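Local structure of prokaryotic transcription elongation factor GreA/GreB (Nitrosomonas europaea, 2PN0) at residues G33-D36 / L37-E40; R64-E68 / S69-E73; L102-A105 / Q106-I110. The protein probably binds RNA polymerase, as a member of the GreA/GreB family of transcription elongation factors that also carries an Rnk-type N-terminal region. All blocks are in the same frame, centred on the assembly; numbering follows the deposited sequence. Where two conformers were deposited one is given.

Contact 1 (G33-D36 / L37-E40)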
loop_
_atom_site.group_PDB
_atom_site.type_symbol
_atom_site.label_atom_id
_atom_site.label_comp_id
_atom_site.label_asym_id
_atom_site.label_seq_id
_atom_site.Cartn_x
_atom_site.Cartn_y
_atom_site.Cartn_z
ATOM N N GLY A 33 5.983 4.453 7.779
ATOM C CA GLY A 33 6.080 5.802 7.200
ATOM C C GLY A 33 5.398 6.881 8.037
ATOM O O GLY A 33 5.360 8.061 7.625
ATOM N N ARG A 34 4.893 6.532 9.224
ATOM C CA ARG A 34 4.206 7.540 10.052
ATOM C C ARG A 34 5.088 8.725 10.354
ATOM O O ARG A 34 4.657 9.891 10.213
ATOM C CB ARG A 34 3.740 6.927 11.371
ATOM C CG ARG A 34 3.151 7.944 12.347
ATOM C CD ARG A 34 2.648 7.276 13.606
ATOM N NE ARG A 34 2.042 8.311 14.425
ATOM C CZ ARG A 34 0.797 8.312 14.905
ATOM N NH1 ARG A 34 -0.010 7.267 14.734
ATOM N NH2 ARG A 34 0.386 9.365 15.612
ATOM N N ASP A 35 6.330 8.438 10.780
ATOM C CA ASP A 35 7.272 9.510 11.154
ATOM C C ASP A 35 7.438 10.464 9.974
ATOM O O ASP A 35 7.510 11.688 10.148
ATOM C CB ASP A 35 8.644 8.951 11.557
ATOM C CG ASP A 35 8.605 8.162 12.858
ATOM O OD1 ASP A 35 7.605 8.239 13.581
ATOM O OD2 ASP A 35 9.603 7.493 13.175
ATOM N N ASP A 36 7.464 9.898 8.773
ATOM C CA ASP A 36 7.738 10.664 7.549
ATOM C C ASP A 36 6.525 11.493 7.124
ATOM O O ASP A 36 6.675 12.644 6.703
ATOM C CB ASP A 36 8.135 9.688 6.428
ATOM C CG ASP A 36 9.278 8.770 6.856
ATOM O OD1 ASP A 36 10.430 9.249 6.982
ATOM O OD2 ASP A 36 9.025 7.556 7.013
ATOM N N LEU A 37 5.339 10.914 7.267
ATOM C CA LEU A 37 4.100 11.630 6.988
ATOM C C LEU A 37 3.929 12.760 8.012
ATOM O O LEU A 37 3.604 13.884 7.638
ATOM C CB LEU A 37 2.917 10.677 7.064
ATOM C CG LEU A 37 1.538 11.343 6.852
ATOM C CD1 LEU A 37 1.383 11.962 5.440
ATOM C CD2 LEU A 37 0.421 10.354 7.152
ATOM N N GLU A 38 4.159 12.484 9.302
ATOM C CA GLU A 38 4.087 13.558 10.321
ATOM C C GLU A 38 5.022 14.731 9.998
ATOM O O GLU A 38 4.638 15.922 10.079
ATOM C CB GLU A 38 4.444 12.987 11.712
ATOM C CG GLU A 38 3.371 12.114 12.271
ATOM C CD GLU A 38 3.728 11.472 13.615
ATOM O OE1 GLU A 38 4.945 11.292 13.925
ATOM O OE2 GLU A 38 2.763 11.109 14.343
ATOM N N ALA A 39 6.258 14.397 9.621
ATOM C CA ALA A 39 7.272 15.404 9.340
ATOM C C ALA A 39 6.819 16.281 8.164
ATOM O O ALA A 39 6.902 17.537 8.215
ATOM C CB ALA A 39 8.608 14.730 9.034
ATOM N N GLU A 40 6.339 15.617 7.115
ATOM C CA GLU A 40 5.815 16.290 5.952
ATOM C C GLU A 40 4.626 17.213 6.307
ATOM O O GLU A 40 4.556 18.361 5.872
ATOM C CB GLU A 40 5.424 15.215 4.934
ATOM C CG GLU A 40 4.758 15.728 3.745
ATOM C CD GLU A 40 4.486 14.622 2.774
ATOM O OE1 GLU A 40 3.742 13.670 3.147
ATOM O OE2 GLU A 40 5.015 14.724 1.652
#

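Contact 2 (R64-E68 / S69-E73)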
loop_
_atom_site.group_PDB
_atom_site.type_symbol
_atom_site.label_atom_id
_atom_site.label_comp_id
_atom_site.label_asym_id
_atom_site.label_seq_id
_atom_site.Cartn_x
_atom_site.Cartn_y
_atom_site.Cartn_z
ATOM N N ARG A 64 -5.197 9.291 -11.448
ATOM C CA ARG A 64 -5.127 8.379 -12.596
ATOM C C ARG A 64 -3.672 8.088 -12.902
ATOM O O ARG A 64 -2.888 9.028 -13.021
ATOM C CB ARG A 64 -5.789 9.027 -13.815
ATOM C CG ARG A 64 -5.831 8.143 -15.020
ATOM C CD ARG A 64 -6.911 8.633 -15.930
ATOM N NE ARG A 64 -7.021 7.917 -17.180
ATOM C CZ ARG A 64 -7.490 6.673 -17.346
ATOM N NH1 ARG A 64 -7.859 5.919 -16.314
ATOM N NH2 ARG A 64 -7.572 6.166 -18.580
ATOM N N PHE A 65 -3.321 6.810 -13.025
ATOM C CA PHE A 65 -1.948 6.387 -13.242
ATOM C C PHE A 65 -1.811 5.636 -14.536
ATOM O O PHE A 65 -2.732 4.900 -14.923
ATOM C CB PHE A 65 -1.528 5.357 -12.185
ATOM C CG PHE A 65 -1.540 5.863 -10.784
ATOM C CD1 PHE A 65 -0.414 6.504 -10.251
ATOM C CD2 PHE A 65 -2.674 5.671 -9.980
ATOM C CE1 PHE A 65 -0.401 6.955 -8.938
ATOM C CE2 PHE A 65 -2.698 6.148 -8.640
ATOM C CZ PHE A 65 -1.544 6.767 -8.127
ATOM N N ARG A 66 -0.661 5.775 -15.204
ATOM C CA ARG A 66 -0.319 4.884 -16.313
ATOM C C ARG A 66 0.914 4.067 -15.925
ATOM O O ARG A 66 1.892 4.621 -15.409
ATOM C CB ARG A 66 -0.064 5.631 -17.630
ATOM C CG ARG A 66 -0.051 4.689 -18.852
ATOM C CD ARG A 66 0.332 5.356 -20.182
ATOM N NE ARG A 66 -0.593 6.422 -20.589
ATOM C CZ ARG A 66 -0.341 7.726 -20.454
ATOM N NH1 ARG A 66 0.810 8.136 -19.908
ATOM N NH2 ARG A 66 -1.240 8.627 -20.852
ATOM N N VAL A 67 0.847 2.762 -16.152
ATOM C CA VAL A 67 1.998 1.910 -15.892
ATOM C C VAL A 67 2.983 2.111 -17.034
ATOM O O VAL A 67 2.602 2.138 -18.221
ATOM C CB VAL A 67 1.609 0.426 -15.758
ATOM C CG1 VAL A 67 0.547 0.248 -14.672
ATOM C CG2 VAL A 67 1.099 -0.086 -17.051
ATOM N N GLU A 68 4.262 2.271 -16.713
ATOM C CA GLU A 68 5.192 2.452 -17.826
ATOM C C GLU A 68 5.340 1.250 -18.770
ATOM O O GLU A 68 5.309 1.457 -19.989
ATOM C CB GLU A 68 6.522 3.121 -17.436
ATOM C CG GLU A 68 7.428 2.355 -16.500
ATOM C CD GLU A 68 8.885 2.583 -16.850
ATOM O OE1 GLU A 68 9.549 1.580 -17.119
ATOM O OE2 GLU A 68 9.367 3.742 -16.902
ATOM N N SER A 69 5.427 0.008 -18.254
ATOM C CA SER A 69 5.610 -1.196 -19.137
ATOM C C SER A 69 4.467 -1.517 -20.105
ATOM O O SER A 69 4.709 -2.035 -21.209
ATOM C CB SER A 69 5.908 -2.465 -18.324
ATOM O OG SER A 69 4.769 -2.877 -17.584
ATOM N N SER A 70 3.225 -1.244 -19.688
ATOM C CA SER A 70 2.070 -1.702 -20.468
ATOM C C SER A 70 1.110 -0.622 -20.951
ATOM O O SER A 70 0.270 -0.897 -21.813
ATOM C CB SER A 70 1.303 -2.798 -19.717
ATOM O OG SER A 70 0.586 -2.250 -18.637
ATOM N N ALA A 71 1.245 0.597 -20.427
ATOM C CA ALA A 71 0.293 1.690 -20.725
ATOM C C ALA A 71 -1.145 1.358 -20.312
ATOM O O ALA A 71 -2.112 1.994 -20.770
ATOM C CB ALA A 71 0.357 2.134 -22.210
ATOM N N GLU A 72 -1.286 0.342 -19.466
ATOM C CA GLU A 72 -2.536 0.144 -18.783
ATOM C C GLU A 72 -2.678 1.350 -17.872
ATOM O O GLU A 72 -1.687 1.910 -17.396
ATOM C CB GLU A 72 -2.598 -1.195 -18.026
ATOM C CG GLU A 72 -1.761 -1.333 -16.756
ATOM C CD GLU A 72 -1.295 -2.791 -16.499
ATOM O OE1 GLU A 72 -2.145 -3.621 -16.100
ATOM O OE2 GLU A 72 -0.093 -3.118 -16.700
ATOM N N GLU A 73 -3.910 1.775 -17.680
ATOM C CA GLU A 73 -4.185 2.864 -16.749
ATOM C C GLU A 73 -5.133 2.380 -15.688
ATOM O O GLU A 73 -5.942 1.474 -15.917
ATOM C CB GLU A 73 -4.705 4.119 -17.482
ATOM C CG GLU A 73 -3.699 4.624 -18.527
ATOM C CD GLU A 73 -4.120 5.891 -19.275
ATOM O OE1 GLU A 73 -4.028 6.992 -18.719
ATOM O OE2 GLU A 73 -4.508 5.787 -20.437
#

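Contact 3 (L102-A105 / Q106-I110)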
loop_
_atom_site.group_PDB
_atom_site.type_symbol
_atom_site.label_atom_id
_atom_site.label_comp_id
_atom_site.label_asym_id
_atom_site.label_seq_id
_atom_site.Cartn_x
_atom_site.Cartn_y
_atom_site.Cartn_z
ATOM N N LEU A 102 -0.181 11.813 -0.898
ATOM C CA LEU A 102 -0.605 13.157 -0.495
ATOM C C LEU A 102 0.505 14.102 -0.885
ATOM O O LEU A 102 1.669 13.863 -0.598
ATOM C CB LEU A 102 -0.805 13.200 1.016
ATOM C CG LEU A 102 -1.325 14.536 1.553
ATOM C CD1 LEU A 102 -2.765 14.765 1.027
ATOM C CD2 LEU A 102 -1.206 14.517 3.094
ATOM N N GLY A 103 0.144 15.161 -1.575
ATOM C CA GLY A 103 1.128 16.190 -1.896
ATOM C C GLY A 103 1.889 15.971 -3.197
ATOM O O GLY A 103 2.576 16.903 -3.690
ATOM N N LEU A 104 1.771 14.784 -3.784
ATOM C CA LEU A 104 2.380 14.543 -5.096
ATOM C C LEU A 104 1.608 15.366 -6.155
ATOM O O LEU A 104 0.531 15.948 -5.862
ATOM C CB LEU A 104 2.339 13.062 -5.454
ATOM C CG LEU A 104 3.223 12.198 -4.561
ATOM C CD1 LEU A 104 3.218 10.790 -5.228
ATOM C CD2 LEU A 104 4.605 12.768 -4.453
ATOM N N ALA A 105 2.159 15.451 -7.365
ATOM C CA ALA A 105 1.498 16.217 -8.432
ATOM C C ALA A 105 1.430 15.440 -9.759
ATOM O O ALA A 105 2.205 14.509 -9.963
ATOM C CB ALA A 105 2.212 17.527 -8.638
ATOM N N GLN A 106 0.498 15.834 -10.635
ATOM C CA GLN A 106 0.396 15.290 -11.988
ATOM C C GLN A 106 1.785 15.283 -12.634
ATOM O O GLN A 106 2.547 16.263 -12.516
ATOM C CB GLN A 106 -0.590 16.135 -12.831
ATOM C CG GLN A 106 -1.031 15.507 -14.179
ATOM C CD GLN A 106 -0.007 15.717 -15.312
ATOM O OE1 GLN A 106 0.866 16.587 -15.212
ATOM N NE2 GLN A 106 -0.089 14.906 -16.368
ATOM N N GLY A 107 2.126 14.169 -13.282
ATOM C CA GLY A 107 3.424 14.020 -13.904
ATOM C C GLY A 107 4.445 13.276 -13.050
ATOM O O GLY A 107 5.431 12.757 -13.606
ATOM N N ASP A 108 4.214 13.224 -11.721
ATOM C CA ASP A 108 5.148 12.595 -10.793
ATOM C C ASP A 108 5.132 11.095 -11.014
ATOM O O ASP A 108 4.098 10.521 -11.399
ATOM C CB ASP A 108 4.805 12.878 -9.326
ATOM C CG ASP A 108 5.230 14.249 -8.881
ATOM O OD1 ASP A 108 5.928 14.947 -9.667
ATOM O OD2 ASP A 108 4.832 14.645 -7.754
ATOM N N GLU A 109 6.281 10.470 -10.829
ATOM C CA GLU A 109 6.357 9.005 -10.947
ATOM C C GLU A 109 6.658 8.349 -9.592
ATOM O O GLU A 109 7.441 8.872 -8.783
ATOM C CB GLU A 109 7.400 8.624 -12.027
ATOM C CG GLU A 109 6.886 9.019 -13.436
ATOM C CD GLU A 109 7.900 8.844 -14.587
ATOM O OE1 GLU A 109 9.104 8.608 -14.349
ATOM O OE2 GLU A 109 7.423 8.923 -15.744
ATOM N N ILE A 110 6.019 7.212 -9.330
ATOM C CA ILE A 110 6.353 6.466 -8.116
ATOM C C ILE A 110 6.328 5.020 -8.519
ATOM O O ILE A 110 5.899 4.684 -9.634
ATOM C CB ILE A 110 5.370 6.722 -6.924
ATOM C CG1 ILE A 110 3.922 6.503 -7.335
ATOM C CG2 ILE A 110 5.608 8.126 -6.318
ATOM C CD1 ILE A 110 2.958 6.650 -6.060
#

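Contact 1 (G33-D36 / L37-E40)
Arg34 and Glu38 meet one helical turn apart in a salt bridge at the start of helix 34-42, where a single carboxylate oxygen does the work. Glu38 OE2 takes a hydrogen bond from Arg34 NE at 2.9 Å, and NH2 of the same arginine adds a weak one to OE2 at 3.2 Å. The guanidinium edge is used, but the donor NE comes from above the carboxylate plane, and the two flat groups stand 90° apart, so this is not the coplanar, two-oxygen pairing. Arg34 has CG anti to its own backbone N (chi1 174°), and the extended chain beyond carries NE out to Glu38 OE2. The other oxygen, Glu38 OE1, lies 4.1 Å from Asp35 OD1, an acidic neighbour.

Beneath the side chains, Gly33 is the N-cap: its O receives Leu37 N at 2.9 Å, and Arg34 O receives Glu38 N at 2.8 Å. The guanidinium also reaches the preceding helix and loop: NH2 is shared, its weak bond to Glu38 coming beside one to Leu23 O, and NH1 binds Leu26 O and Asn29 O. The second subunit packs its Lys114 and Pro115 against Asp36 and Leu37. Asp35, Asp36 and Glu38, in the first turns of the helix, would probably suit the positive end of its dipole, and Arg34 probably offsets part of the negative charge they bring.

Contact 2 (R64-E68 / S69-E73)
Val67 and Glu72 are hydrogen-bonded across a tight beta hairpin, in which 64-68 supplies the strand and 69-73 an irregular returning arm bridged to it once; the two arms point 167° apart. Ser69 takes helical backbone angles, Ser70 continues the curl, and Ala71 completes it with a positive phi of 60°. Its N reaches back to Val67 O at 3.0 Å, closing the loop. The CA and CB of Ala71 also lie along the aliphatic part of Arg66, in the conformer of that arginine given here.

Glu72 follows, its O accepting Val67 N at 2.9 Å. That same oxygen lies 3.4 Å from Arg66 CA in a CA-H...O contact. Pro32 of the second subunit packs against Glu72.

Glu73 forms the bridge with Arg66, their CA atoms 4.4 Å apart, and its own CA makes a CA-H...O contact with Phe65 O at 3.1 Å. With CG beside the backbone N (chi1 -59°) and the chain extended beyond, its carboxylate comes between Arg64 and Arg66. In the given conformer, Arg66 runs alongside it and adds a long salt bridge to the one from Arg64; charge alone acts, since no N-H points at OE1. Arg64 NH1 hydrogen-bonds to a sulfonate oxygen of the oxidised Cys75. Over one face of the Arg64 guanidinium sits Glu73: OE1 is 3.5 Å from NE, and CB hangs above the rim of the same plane.

Contact 3 (L102-A105 / Q106-I110)
Ala105 to Asp108 form a type II beta turn, closed by Asp108 N donating to Ala105 O at 3.0 Å, with Gln106 and Gly107 at its two corners. Gly107 has a phi of 97°, where any side chain would run into Gln106 O, a collision that glycine avoids.

The side chain of Asp108 bends back over the turn it ends. With CG beside the backbone N and anti to the carbonyl carbon (chi1 -78°), the carboxylate swings toward Ala105, and OD2 accepts the N-H of Ala105 at 2.8 Å along a fairly straight line, 162° at the hydrogen. The donor approaches from well above the carboxylate plane. Ala105 is thus held at both its backbone polar atoms by one residue, its O by the amide of Asp108 and its N by the carboxylate. With an alanine in place of Asp108, Ala105 N would probably lose its carboxylate acceptor, and one of the two ties across the turn would go with it.

Leu104 covers the same oxygen with carbon: its CB lies 3.7 Å from Asp108 OD2. Farther out, Leu104 CD1 touches Ile110 CG2 at 3.7 Å. Both of these side chains rest on strand 119-128, Leu104 on Ile124 and Ile110 on Val122. At the tip of the turn, Gln106 NE2 hydrogen-bonds to Val125 O of that strand.

Ala105 O is also only 3.4 Å from Asp108 OD2, two acceptors near each other, a closeness that the two N-H groups between these residues presumably pay for. The carboxylate, probably ionised, would then act as a side-chain acceptor for the N-H of Ala105 at the entry to strand 109-113.

Contacts 2 and 3 belong to the outer strands, 62-67 and 109-113, that flank strand 119-128; their centres are 14 Å apart and their nearest atoms about 4 Å. Arg123 of the middle strand serves both, bonding the backbone of Arg66 and bridging Glu109 with its side chain. Contact 1 lies in the Rnk-type region, its centre 17 Å from that of contact 3, yet the two touch where Glu40 OE2 packs 4.1 Å from Leu102 O. Contacts 1 and 2 are 28 Å apart between centres, on opposite sides of the chain's centre. In the dimer, however, contact 2 of one subunit comes near contact 1 of the other: Glu72 packs on Pro32 of the second subunit, the residue next to Gly33.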